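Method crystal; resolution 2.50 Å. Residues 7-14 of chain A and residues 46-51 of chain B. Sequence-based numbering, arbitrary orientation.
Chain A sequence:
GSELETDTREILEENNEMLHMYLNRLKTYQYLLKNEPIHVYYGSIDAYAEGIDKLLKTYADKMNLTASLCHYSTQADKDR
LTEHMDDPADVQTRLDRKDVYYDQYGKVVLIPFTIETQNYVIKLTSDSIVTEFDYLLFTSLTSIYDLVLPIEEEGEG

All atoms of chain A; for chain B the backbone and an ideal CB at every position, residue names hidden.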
ATOM      1  N   ASP A   7      30.431  -9.381  -4.474  1.00111.23           N
ATOM      2  CA  ASP A   7      29.117  -9.069  -5.035  1.00102.51           C
ATOM      3  C   ASP A   7      28.004  -9.348  -4.007  1.00 98.19           C
ATOM      4  O   ASP A   7      26.839  -9.019  -4.241  1.00 92.39           O
ATOM      5  CB  ASP A   7      28.873  -9.909  -6.295  1.00102.21           C
ATOM      6  CG  ASP A   7      29.971  -9.756  -7.324  1.00108.00           C
ATOM      7  OD1 ASP A   7      29.707 -10.107  -8.490  1.00107.99           O
ATOM      8  OD2 ASP A   7      31.096  -9.328  -6.969  1.00112.61           O
ATOM      9  N   THR A   8      28.369  -9.965  -2.879  1.00 99.55           N
ATOM     10  CA  THR A   8      27.405 -10.421  -1.888  1.00 99.25           C
ATOM     11  C   THR A   8      27.122  -9.415  -0.759  1.00 98.90           C
ATOM     12  O   THR A   8      25.992  -9.332  -0.255  1.00 98.69           O
ATOM     13  CB  THR A   8      27.850 -11.766  -1.262  1.00102.93           C
ATOM     14  OG1 THR A   8      28.930 -11.545  -0.354  1.00107.02           O
ATOM     15  CG2 THR A   8      28.313 -12.752  -2.337  1.00105.72           C
ATOM     16  N   ARG A   9      28.127  -8.648  -0.362  1.00 98.69           N
ATOM     17  CA  ARG A   9      27.940  -7.686   0.699  1.00 97.83           C
ATOM     18  C   ARG A   9      27.096  -6.560   0.144  1.00 93.81           C
ATOM     19  O   ARG A   9      26.152  -6.100   0.790  1.00 91.23           O
ATOM     20  CB  ARG A   9      29.276  -7.170   1.205  1.00105.54           C
ATOM     21  CG  ARG A   9      29.277  -5.731   1.632  1.00110.42           C
ATOM     22  CD  ARG A   9      30.405  -5.464   2.604  1.00120.31           C
ATOM     23  NE  ARG A   9      30.463  -4.044   2.919  1.00128.34           N
ATOM     24  CZ  ARG A   9      30.840  -3.094   2.060  1.00134.69           C
ATOM     25  NH1 ARG A   9      31.230  -3.383   0.814  1.00135.65           N
ATOM     26  NH2 ARG A   9      30.836  -1.834   2.451  1.00137.72           N
ATOM     27  N   GLU A  10      27.420  -6.140  -1.072  1.00 89.72           N
ATOM     28  CA  GLU A  10      26.665  -5.082  -1.721  1.00 85.47           C
ATOM     29  C   GLU A  10      25.205  -5.448  -1.911  1.00 75.62           C
ATOM     30  O   GLU A  10      24.335  -4.692  -1.510  1.00 72.74           O
ATOM     31  CB  GLU A  10      27.294  -4.699  -3.060  1.00 90.10           C
ATOM     32  CG  GLU A  10      28.557  -3.856  -2.898  1.00 99.06           C
ATOM     33  CD  GLU A  10      28.291  -2.532  -2.172  1.00100.39           C
ATOM     34  OE1 GLU A  10      27.158  -1.997  -2.278  1.00 96.95           O
ATOM     35  OE2 GLU A  10      29.220  -2.030  -1.496  1.00102.10           O
ATOM     36  N   ILE A  11      24.939  -6.610  -2.493  1.00 72.08           N
ATOM     37  CA  ILE A  11      23.564  -7.042  -2.727  1.00 69.93           C
ATOM     38  C   ILE A  11      22.759  -7.115  -1.414  1.00 68.02           C
ATOM     39  O   ILE A  11      21.562  -6.877  -1.403  1.00 61.92           O
ATOM     40  CB  ILE A  11      23.475  -8.414  -3.409  1.00 71.08           C
ATOM     41  CG1 ILE A  11      22.011  -8.698  -3.800  1.00 69.07           C
ATOM     42  CG2 ILE A  11      23.990  -9.481  -2.485  1.00 72.38           C
ATOM     43  CD1 ILE A  11      21.797  -9.937  -4.579  1.00 70.92           C
ATOM     44  N   LEU A  12      23.438  -7.467  -0.332  1.00 70.50           N
ATOM     45  CA  LEU A  12      22.847  -7.568   0.989  1.00 71.43           C
ATOM     46  C   LEU A  12      22.432  -6.189   1.510  1.00 71.84           C
ATOM     47  O   LEU A  12      21.336  -6.031   2.060  1.00 73.72           O
ATOM     48  CB  LEU A  12      23.879  -8.189   1.920  1.00 76.85           C
ATOM     49  CG  LEU A  12      23.507  -9.156   3.020  1.00 78.49           C
ATOM     50  CD1 LEU A  12      22.593 -10.223   2.455  1.00 79.22           C
ATOM     51  CD2 LEU A  12      24.789  -9.750   3.571  1.00 81.98           C
ATOM     52  N   GLU A  13      23.305  -5.201   1.325  1.00 70.81           N
ATOM     53  CA  GLU A  13      22.995  -3.812   1.638  1.00 70.13           C
ATOM     54  C   GLU A  13      21.841  -3.324   0.765  1.00 67.41           C
ATOM     55  O   GLU A  13      20.983  -2.558   1.222  1.00 64.32           O
ATOM     56  CB  GLU A  13      24.230  -2.909   1.465  1.00 74.98           C
ATOM     57  CG  GLU A  13      24.908  -2.507   2.797  1.00 80.35           C
ATOM     58  CD  GLU A  13      26.412  -2.268   2.694  1.00 89.41           C
ATOM     59  OE1 GLU A  13      27.130  -3.210   2.297  1.00 94.95           O
ATOM     60  OE2 GLU A  13      26.892  -1.159   3.037  1.00 96.37           O
ATOM     61  N   GLU A  14      21.806  -3.765  -0.490  1.00 65.51           N
ATOM     62  CA  GLU A  14      20.704  -3.363  -1.384  1.00 62.44           C
ATOM     63  C   GLU A  14      19.381  -3.968  -0.929  1.00 55.50           C
ATOM     64  O   GLU A  14      18.382  -3.284  -0.913  1.00 51.27           O
ATOM     65  CB  GLU A  14      20.972  -3.760  -2.834  1.00 66.13           C
ATOM     66  CG  GLU A  14      20.664  -2.665  -3.853  1.00 68.02           C
ATOM     67  CD  GLU A  14      21.483  -2.817  -5.121  1.00 74.75           C
ATOM     68  OE1 GLU A  14      22.039  -3.917  -5.362  1.00 76.66           O
ATOM     69  OE2 GLU A  14      21.582  -1.826  -5.876  1.00 86.23           O
TER
ATOM     70  N   UNK B  46      24.185  -7.217  11.171  1.00 88.58           N
ATOM     71  CA  UNK B  46      25.298  -7.934  11.795  1.00 93.25           C
ATOM     72  C   UNK B  46      26.211  -8.607  10.762  1.00 93.64           C
ATOM     73  O   UNK B  46      27.390  -8.818  11.025  1.00 99.21           O
ATOM     74  CB  UNK B  46      24.758  -8.984  12.768  1.00 93.25           C
ATOM     75  N   UNK B  47      25.668  -8.942   9.593  1.00 89.36           N
ATOM     76  CA  UNK B  47      26.461  -9.517   8.498  1.00 88.42           C
ATOM     77  C   UNK B  47      27.154  -8.443   7.693  1.00 88.64           C
ATOM     78  O   UNK B  47      28.301  -8.599   7.312  1.00 95.69           O
ATOM     79  CB  UNK B  47      25.576 -10.359   7.577  1.00 88.42           C
ATOM     80  N   UNK B  48      26.443  -7.360   7.417  1.00 86.28           N
ATOM     81  CA  UNK B  48      27.010  -6.217   6.721  1.00 89.06           C
ATOM     82  C   UNK B  48      28.219  -5.691   7.508  1.00 99.60           C
ATOM     83  O   UNK B  48      29.254  -5.359   6.928  1.00107.55           O
ATOM     84  CB  UNK B  48      25.959  -5.121   6.535  1.00 89.06           C
ATOM     85  N   UNK B  49      28.080  -5.660   8.832  1.00102.30           N
ATOM     86  CA  UNK B  49      29.183  -5.353   9.761  1.00108.63           C
ATOM     87  C   UNK B  49      30.351  -6.330   9.665  1.00109.77           C
ATOM     88  O   UNK B  49      31.474  -6.000  10.035  1.00116.80           O
ATOM     89  CB  UNK B  49      28.659  -5.344  11.198  1.00108.63           C
ATOM     90  N   UNK B  50      30.071  -7.552   9.241  1.00105.48           N
ATOM     91  CA  UNK B  50      31.062  -8.601   9.309  1.00110.55           C
ATOM     92  C   UNK B  50      32.006  -8.668   8.117  1.00112.89           C
ATOM     93  O   UNK B  50      32.883  -9.521   8.071  1.00115.40           O
ATOM     94  CB  UNK B  50      30.351  -9.947   9.461  1.00110.55           C
ATOM     95  N   UNK B  51      31.896  -7.729   7.185  1.00109.41           N
ATOM     96  CA  UNK B  51      32.955  -7.560   6.199  1.00111.34           C
ATOM     97  C   UNK B  51      33.749  -6.300   6.503  1.00111.49           C
ATOM     98  O   UNK B  51      34.494  -6.256   7.481  1.00112.69           O
ATOM     99  CB  UNK B  51      32.377  -7.502   4.784  1.00111.34           C
TER

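Chain A offers one side of a helix, with Thr A8, Arg A9, Leu A12 and Glu A13 available to chain B. Leu A12 is the apolar point. NE of Arg A9 and OE1 of Glu A13 form a salt bridge at 3.5 Å.

Position 46 is helical, and nothing of chain A lies within 5.5 Å of its ideal CB. Many side chains would suit it, polar ones included. It is Arg B46, which makes no contact with this stretch.

At position 47 the backbone is still helical and CA-to-CB points toward chain A. The ideal CB lies 4.1 Å from CD2 of Leu A12, so an apolar residue of moderate size is favoured; alanine, leucine or methionine would serve. The residue is Leu B47, whose CB packs against Leu A12.

Position 48 is helical and points sideways. Its ideal CB is 4.7 Å from CG of Glu A13. The CA of position 48 lies 6.3 Å from the CA of Arg A9. The space ahead is bordered by the Leu A12 backbone and the Glu A13 side chain. A branched or longer aliphatic side chain could fill it, and a long basic one might seek the carboxylate. It is Ile B48, with chi1 m and chi2 t. CG2 of Ile B48 packs 3.7 Å from CD of Glu A13, while CD1 of Ile B48 comes within 4.3 Å of O of Leu A12. This residue gives the largest covered area on the chain B side.

Position 49 points away from chain A. It lies inside the type I turn that runs from 48 to 51, where small polar residues are common. It is Asp B49, and it stays clear of chain A.

Position 50 is also within the turn. CA-to-CB points sideways and the ideal CB meets nothing of chain A, so a polar residue is reasonable. It is Glu B50, which makes no contact with chain A. N of Glu B50 donates to O of Leu B47 at 2.8 Å.

Position 51 ends the turn and points toward chain A. Its ideal CB is 3.6 Å from CD of Arg A9, with Thr A8 and Leu A12 farther along. A flat aromatic could lie on the arginine carbons; a long aliphatic chain is another option. The residue is Tyr B51. CB of Arg A9 sits over one face of the Tyr B51 ring, 4.1 Å from the centroid, in a CH-pi contact. CD2 of Leu A12 meets the ring edge, 4.5 Å from CE2 of Tyr B51. No hydrogen bond joins the two stretches; the contact rests on packing.

Chain B (46-51) RLIDEY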
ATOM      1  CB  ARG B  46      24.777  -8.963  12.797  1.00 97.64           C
ATOM      2  CG  ARG B  46      24.171  -8.329  14.053  1.00102.95           C
ATOM      3  CD  ARG B  46      23.189  -9.284  14.786  1.00107.31           C
ATOM      4  NE  ARG B  46      23.793 -10.522  15.304  1.00110.24           N
ATOM      5  CZ  ARG B  46      23.092 -11.583  15.715  1.00106.60           C
ATOM      6  NH1 ARG B  46      23.728 -12.663  16.168  1.00107.79           N
ATOM      7  NH2 ARG B  46      21.762 -11.580  15.657  1.00 97.79           N
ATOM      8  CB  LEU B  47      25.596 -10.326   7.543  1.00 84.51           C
ATOM      9  CG  LEU B  47      25.462 -11.797   7.856  1.00 86.56           C
ATOM     10  CD1 LEU B  47      24.595 -12.433   6.790  1.00 83.73           C
ATOM     11  CD2 LEU B  47      26.831 -12.445   7.864  1.00 90.70           C
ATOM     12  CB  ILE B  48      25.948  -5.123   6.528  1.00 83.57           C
ATOM     13  CG1 ILE B  48      24.893  -5.615   5.526  1.00 79.28           C
ATOM     14  CG2 ILE B  48      26.570  -3.845   6.000  1.00 84.62           C
ATOM     15  CD1 ILE B  48      23.581  -4.890   5.582  1.00 73.93           C
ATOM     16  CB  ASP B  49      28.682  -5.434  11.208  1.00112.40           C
ATOM     17  CG  ASP B  49      29.283  -4.377  12.113  1.00118.60           C
ATOM     18  OD1 ASP B  49      30.491  -4.490  12.434  1.00119.41           O
ATOM     19  OD2 ASP B  49      28.530  -3.452  12.523  1.00122.61           O
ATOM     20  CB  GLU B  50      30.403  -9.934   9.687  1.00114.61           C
ATOM     21  CG  GLU B  50      30.281 -10.062  11.220  1.00121.90           C
ATOM     22  CD  GLU B  50      29.667 -11.366  11.701  1.00124.63           C
ATOM     23  OE1 GLU B  50      30.349 -12.413  11.588  1.00124.57           O
ATOM     24  OE2 GLU B  50      28.515 -11.327  12.219  1.00125.96           O
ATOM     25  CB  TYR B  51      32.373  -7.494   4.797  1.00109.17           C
ATOM     26  CG  TYR B  51      31.409  -8.615   4.481  1.00105.57           C
ATOM     27  CD1 TYR B  51      31.854  -9.814   3.936  1.00108.24           C
ATOM     28  CD2 TYR B  51      30.059  -8.469   4.714  1.00100.27           C
ATOM     29  CE1 TYR B  51      30.970 -10.834   3.639  1.00104.94           C
ATOM     30  CE2 TYR B  51      29.174  -9.478   4.420  1.00 99.56           C
ATOM     31  CZ  TYR B  51      29.632 -10.656   3.888  1.00101.58           C
ATOM     32  OH  TYR B  51      28.735 -11.654   3.610  1.00102.92           O
TER
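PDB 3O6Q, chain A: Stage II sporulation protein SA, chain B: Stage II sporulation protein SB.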